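Local coordinates for DNA ligase (Archaeoglobus fulgidus, PDB 3GDE), which probably seals nicks in double-stranded DNA during replication, recombination and repair, using ATP and forming an enzyme-adenylate intermediate, at residues 22-34 against 169-183. Numbering follows the deposited sequence.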
loop_
_atom_site.group_PDB
_atom_site.type_symbol
_atom_site.label_atom_id
_atom_site.label_comp_id
_atom_site.label_asym_id
_atom_site.label_seq_id
_atom_site.Cartn_x
_atom_site.Cartn_y
_atom_site.Cartn_z
ATOM N N THR A 22 16.272 10.103 13.009
ATOM C CA THR A 22 16.111 9.694 11.611
ATOM C C THR A 22 17.432 9.630 10.840
ATOM O O THR A 22 17.643 8.725 10.019
ATOM C CB THR A 22 15.105 10.652 10.884
ATOM O OG1 THR A 22 13.768 10.339 11.306
ATOM C CG2 THR A 22 15.203 10.542 9.346
ATOM N N LEU A 23 18.298 10.611 11.089
ATOM C CA LEU A 23 19.637 10.664 10.492
ATOM C C LEU A 23 20.534 9.547 11.021
ATOM O O LEU A 23 21.224 8.884 10.260
ATOM C CB LEU A 23 20.275 12.045 10.722
ATOM C CG LEU A 23 19.758 13.170 9.802
ATOM C CD1 LEU A 23 20.291 14.515 10.238
ATOM C CD2 LEU A 23 20.127 12.924 8.347
ATOM N N GLU A 24 20.489 9.322 12.325
ATOM C CA GLU A 24 21.217 8.223 12.947
ATOM C C GLU A 24 20.783 6.857 12.427
ATOM O O GLU A 24 21.635 6.005 12.151
ATOM C CB GLU A 24 21.068 8.271 14.464
ATOM C CG GLU A 24 21.988 9.262 15.141
ATOM C CD GLU A 24 22.002 9.079 16.651
ATOM O OE1 GLU A 24 22.106 10.101 17.380
ATOM O OE2 GLU A 24 21.894 7.909 17.103
ATOM N N LEU A 25 19.471 6.656 12.294
ATOM C CA LEU A 25 18.919 5.433 11.704
ATOM C C LEU A 25 19.413 5.234 10.280
ATOM O O LEU A 25 19.874 4.147 9.925
ATOM C CB LEU A 25 17.385 5.437 11.731
ATOM C CG LEU A 25 16.720 5.189 13.088
ATOM C CD1 LEU A 25 15.248 5.579 13.029
ATOM C CD2 LEU A 25 16.881 3.742 13.537
ATOM N N THR A 26 19.325 6.295 9.480
ATOM C CA THR A 26 19.830 6.294 8.111
ATOM C C THR A 26 21.314 5.840 8.037
ATOM O O THR A 26 21.676 4.990 7.216
ATOM C CB THR A 26 19.627 7.690 7.454
ATOM O OG1 THR A 26 18.228 7.995 7.414
ATOM C CG2 THR A 26 20.190 7.741 6.034
ATOM N N ALA A 27 22.146 6.391 8.916
ATOM C CA ALA A 27 23.590 6.135 8.897
ATOM C C ALA A 27 23.948 4.713 9.382
ATOM O O ALA A 27 24.779 4.032 8.776
ATOM C CB ALA A 27 24.342 7.223 9.699
ATOM N N ARG A 28 23.299 4.266 10.456
ATOM C CA ARG A 28 23.410 2.881 10.914
ATOM C C ARG A 28 23.022 1.869 9.847
ATOM O O ARG A 28 23.734 0.889 9.633
ATOM C CB ARG A 28 22.569 2.639 12.168
ATOM C CG ARG A 28 23.067 3.368 13.400
ATOM C CD ARG A 28 24.335 2.726 13.934
ATOM N NE ARG A 28 24.071 1.584 14.807
ATOM C CZ ARG A 28 24.468 1.505 16.076
ATOM N NH1 ARG A 28 25.158 2.501 16.626
ATOM N NH2 ARG A 28 24.188 0.419 16.790
ATOM N N ILE A 29 21.900 2.115 9.176
ATOM C CA ILE A 29 21.387 1.200 8.146
ATOM C C ILE A 29 22.275 1.156 6.902
ATOM O O ILE A 29 22.500 0.083 6.353
ATOM C CB ILE A 29 19.914 1.520 7.764
ATOM C CG1 ILE A 29 18.999 1.285 8.975
ATOM C CG2 ILE A 29 19.459 0.684 6.520
ATOM C CD1 ILE A 29 17.574 1.823 8.791
ATOM N N ALA A 30 22.770 2.322 6.472
ATOM C CA ALA A 30 23.730 2.418 5.368
ATOM C C ALA A 30 24.987 1.611 5.637
ATOM O O ALA A 30 25.414 0.826 4.787
ATOM C CB ALA A 30 24.101 3.891 5.089
ATOM N N ALA A 31 25.568 1.808 6.818
ATOM C CA ALA A 31 26.760 1.062 7.250
ATOM C C ALA A 31 26.567 -0.444 7.168
ATOM O O ALA A 31 27.427 -1.147 6.641
ATOM C CB ALA A 31 27.189 1.486 8.689
ATOM N N PHE A 32 25.437 -0.931 7.686
ATOM C CA PHE A 32 25.082 -2.360 7.625
ATOM C C PHE A 32 24.964 -2.886 6.195
ATOM O O PHE A 32 25.529 -3.929 5.858
ATOM C CB PHE A 32 23.757 -2.608 8.364
ATOM C CG PHE A 32 23.467 -4.062 8.630
ATOM C CD1 PHE A 32 24.101 -4.734 9.680
ATOM C CD2 PHE A 32 22.544 -4.758 7.843
ATOM C CE1 PHE A 32 23.822 -6.081 9.936
ATOM C CE2 PHE A 32 22.265 -6.113 8.085
ATOM C CZ PHE A 32 22.909 -6.776 9.125
ATOM N N LEU A 33 24.217 -2.154 5.367
ATOM C CA LEU A 33 23.973 -2.518 3.971
ATOM C C LEU A 33 25.267 -2.624 3.149
ATOM O O LEU A 33 25.408 -3.514 2.312
ATOM C CB LEU A 33 23.018 -1.491 3.333
ATOM C CG LEU A 33 21.491 -1.704 3.211
ATOM C CD1 LEU A 33 20.835 -2.639 4.253
ATOM C CD2 LEU A 33 20.765 -0.368 3.103
ATOM N N GLN A 34 26.198 -1.707 3.401
ATOM C CA GLN A 34 27.501 -1.652 2.724
ATOM C C GLN A 34 28.371 -2.894 2.850
ATOM O O GLN A 34 29.234 -3.128 2.003
ATOM C CB GLN A 34 28.320 -0.489 3.283
ATOM C CG GLN A 34 28.084 0.799 2.587
ATOM C CD GLN A 34 28.862 1.939 3.198
ATOM O OE1 GLN A 34 29.333 1.858 4.341
ATOM N NE2 GLN A 34 28.991 3.028 2.442
ATOM N N GLY A 169 10.906 2.163 13.759
ATOM C CA GLY A 169 10.871 3.560 13.358
ATOM C C GLY A 169 11.527 3.790 12.001
ATOM O O GLY A 169 12.011 4.890 11.717
ATOM N N VAL A 170 11.515 2.761 11.155
ATOM C CA VAL A 170 12.147 2.814 9.839
ATOM C C VAL A 170 11.083 2.675 8.751
ATOM O O VAL A 170 10.366 1.677 8.681
ATOM C CB VAL A 170 13.225 1.705 9.673
ATOM C CG1 VAL A 170 13.793 1.690 8.262
ATOM C CG2 VAL A 170 14.331 1.858 10.714
ATOM N N GLY A 171 10.963 3.706 7.928
ATOM C CA GLY A 171 10.039 3.667 6.812
ATOM C C GLY A 171 10.762 3.722 5.483
ATOM O O GLY A 171 11.981 3.500 5.397
ATOM N N GLU A 172 9.983 4.035 4.454
ATOM C CA GLU A 172 10.428 4.090 3.072
ATOM C C GLU A 172 11.463 5.189 2.870
ATOM O O GLU A 172 12.445 4.986 2.155
ATOM C CB GLU A 172 9.214 4.368 2.180
ATOM C CG GLU A 172 9.130 3.502 0.945
ATOM C CD GLU A 172 8.411 2.193 1.190
ATOM O OE1 GLU A 172 8.868 1.396 2.052
ATOM O OE2 GLU A 172 7.390 1.951 0.492
ATOM N N GLY A 173 11.233 6.343 3.505
ATOM C CA GLY A 173 12.111 7.509 3.408
ATOM C C GLY A 173 13.508 7.249 3.962
ATOM O O GLY A 173 14.512 7.567 3.330
ATOM N N ILE A 174 13.573 6.665 5.153
ATOM C CA ILE A 174 14.862 6.299 5.733
ATOM C C ILE A 174 15.595 5.287 4.840
ATOM O O ILE A 174 16.783 5.458 4.548
ATOM C CB ILE A 174 14.702 5.803 7.171
ATOM C CG1 ILE A 174 14.382 6.993 8.080
ATOM C CG2 ILE A 174 15.957 5.035 7.632
ATOM C CD1 ILE A 174 13.875 6.607 9.460
ATOM N N MET A 175 14.876 4.275 4.362
ATOM C CA MET A 175 15.476 3.261 3.488
ATOM C C MET A 175 16.037 3.796 2.164
ATOM O O MET A 175 17.133 3.400 1.766
ATOM C CB MET A 175 14.509 2.112 3.240
ATOM C CG MET A 175 14.355 1.196 4.436
ATOM S SD MET A 175 15.923 0.536 5.045
ATOM C CE MET A 175 16.479 -0.358 3.580
ATOM N N ARG A 176 15.280 4.676 1.494
ATOM C CA ARG A 176 15.744 5.379 0.281
ATOM C C ARG A 176 17.057 6.104 0.589
ATOM O O ARG A 176 18.032 5.972 -0.144
ATOM C CB ARG A 176 14.676 6.373 -0.244
ATOM C CG ARG A 176 15.240 7.567 -1.059
ATOM C CD ARG A 176 14.273 8.749 -1.251
ATOM N NE ARG A 176 13.522 9.088 -0.039
ATOM C CZ ARG A 176 13.672 10.199 0.686
ATOM N NH1 ARG A 176 14.555 11.131 0.334
ATOM N NH2 ARG A 176 12.927 10.382 1.776
ATOM N N ASP A 177 17.066 6.841 1.695
ATOM C CA ASP A 177 18.205 7.652 2.102
ATOM C C ASP A 177 19.414 6.799 2.499
ATOM O O ASP A 177 20.562 7.183 2.241
ATOM C CB ASP A 177 17.814 8.571 3.268
ATOM C CG ASP A 177 16.892 9.716 2.851
ATOM O OD1 ASP A 177 16.679 9.927 1.644
ATOM O OD2 ASP A 177 16.381 10.424 3.744
ATOM N N ALA A 178 19.148 5.653 3.125
ATOM C CA ALA A 178 20.191 4.737 3.587
ATOM C C ALA A 178 20.843 4.008 2.420
ATOM O O ALA A 178 22.060 3.800 2.406
ATOM C CB ALA A 178 19.621 3.751 4.592
ATOM N N ILE A 179 20.034 3.631 1.436
ATOM C CA ILE A 179 20.534 3.020 0.208
ATOM C C ILE A 179 21.373 4.018 -0.587
ATOM O O ILE A 179 22.420 3.654 -1.143
ATOM C CB ILE A 179 19.390 2.453 -0.661
ATOM C CG1 ILE A 179 18.817 1.182 -0.010
ATOM C CG2 ILE A 179 19.877 2.153 -2.094
ATOM C CD1 ILE A 179 17.406 0.824 -0.479
ATOM N N ALA A 180 20.907 5.267 -0.646
ATOM C CA ALA A 180 21.669 6.343 -1.283
ATOM C C ALA A 180 23.021 6.585 -0.586
ATOM O O ALA A 180 24.048 6.717 -1.248
ATOM C CB ALA A 180 20.848 7.624 -1.333
ATOM N N ARG A 181 23.001 6.639 0.747
ATOM C CA ARG A 181 24.198 6.849 1.555
ATOM C C ARG A 181 25.221 5.713 1.389
ATOM O O ARG A 181 26.412 5.974 1.191
ATOM C CB ARG A 181 23.809 7.013 3.027
ATOM C CG ARG A 181 24.965 7.417 3.946
ATOM C CD ARG A 181 24.485 7.640 5.358
ATOM N NE ARG A 181 25.562 8.023 6.262
ATOM C CZ ARG A 181 25.930 9.280 6.507
ATOM N NH1 ARG A 181 25.312 10.291 5.905
ATOM N NH2 ARG A 181 26.927 9.528 7.354
ATOM N N ALA A 182 24.737 4.468 1.439
ATOM C CA ALA A 182 25.566 3.269 1.384
ATOM C C ALA A 182 26.315 3.125 0.069
ATOM O O ALA A 182 27.488 2.735 0.052
ATOM C CB ALA A 182 24.713 2.014 1.626
ATOM N N PHE A 183 25.631 3.431 -1.026
ATOM C CA PHE A 183 26.138 3.105 -2.352
ATOM C C PHE A 183 26.415 4.320 -3.229
ATOM O O PHE A 183 26.472 4.198 -4.455
ATOM C CB PHE A 183 25.194 2.116 -3.051
ATOM C CG PHE A 183 24.974 0.844 -2.279
ATOM C CD1 PHE A 183 26.040 -0.025 -2.016
ATOM C CD2 PHE A 183 23.708 0.511 -1.807
ATOM C CE1 PHE A 183 25.841 -1.206 -1.293
ATOM C CE2 PHE A 183 23.506 -0.664 -1.086
ATOM C CZ PHE A 183 24.574 -1.521 -0.830
HETATM O O HOH W 1 17.748 10.386 6.401
HETATM O O HOH W 2 26.587 5.668 7.467
#
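The hydroxyl of T26 rests against I174, OG1 lying 3.7 Å from CG2, and two hydrogen bonds hold it there. It donates to the T22 carbonyl one turn back, which also accepts the T26 amide from the other face of its plane, and it accepts from a water that donates as well to OD2 of D177. With OG1 beside the backbone N (chi1 -61°), CG2 is sent anti to that nitrogen, 3.7 Å from D177 CB. Threonine thus serves both needs: the side chain as a whole makes a knob among I174, D177, A178 and R181, the methyl packing on D177 and A178 while the hydroxyl, bonded, lies against I174. A valine here would keep the bulk but would probably leave the water without its acceptor and break the solvent link to D177.

I174 answers as a knob among T22, L25, T26 and I29. The two branches of I29 reach different neighbours: CD1 meets V170 CG2 tip to tip and also touches I174, while CG2 packs 3.6 Å from A178 CB and against M175 SD. Small residues let the backbones close in, A30 CB coming 3.4 Å from A178 O and A182 CB equally near A30 O. R181 lies extended along A27 and A30, CG anti to its backbone N, and its NE donates to a water that bonds to A27 O. Farther along, Q34 NE2 donates to A182 O (2.8 Å, N-H...O 163°), the carbonyl oxygen lying nearly in the amide plane.

M175 and I29 both also touch I49 of helix 39-49, whereas L200 of helix 200-216 covers M175 and I179. The helix axes approach to 8.0 Å and cross at -51°, a close, alanine-lined packing with reciprocal knobs into holes within the all-helical N-terminal DNA-binding domain of this ligase family.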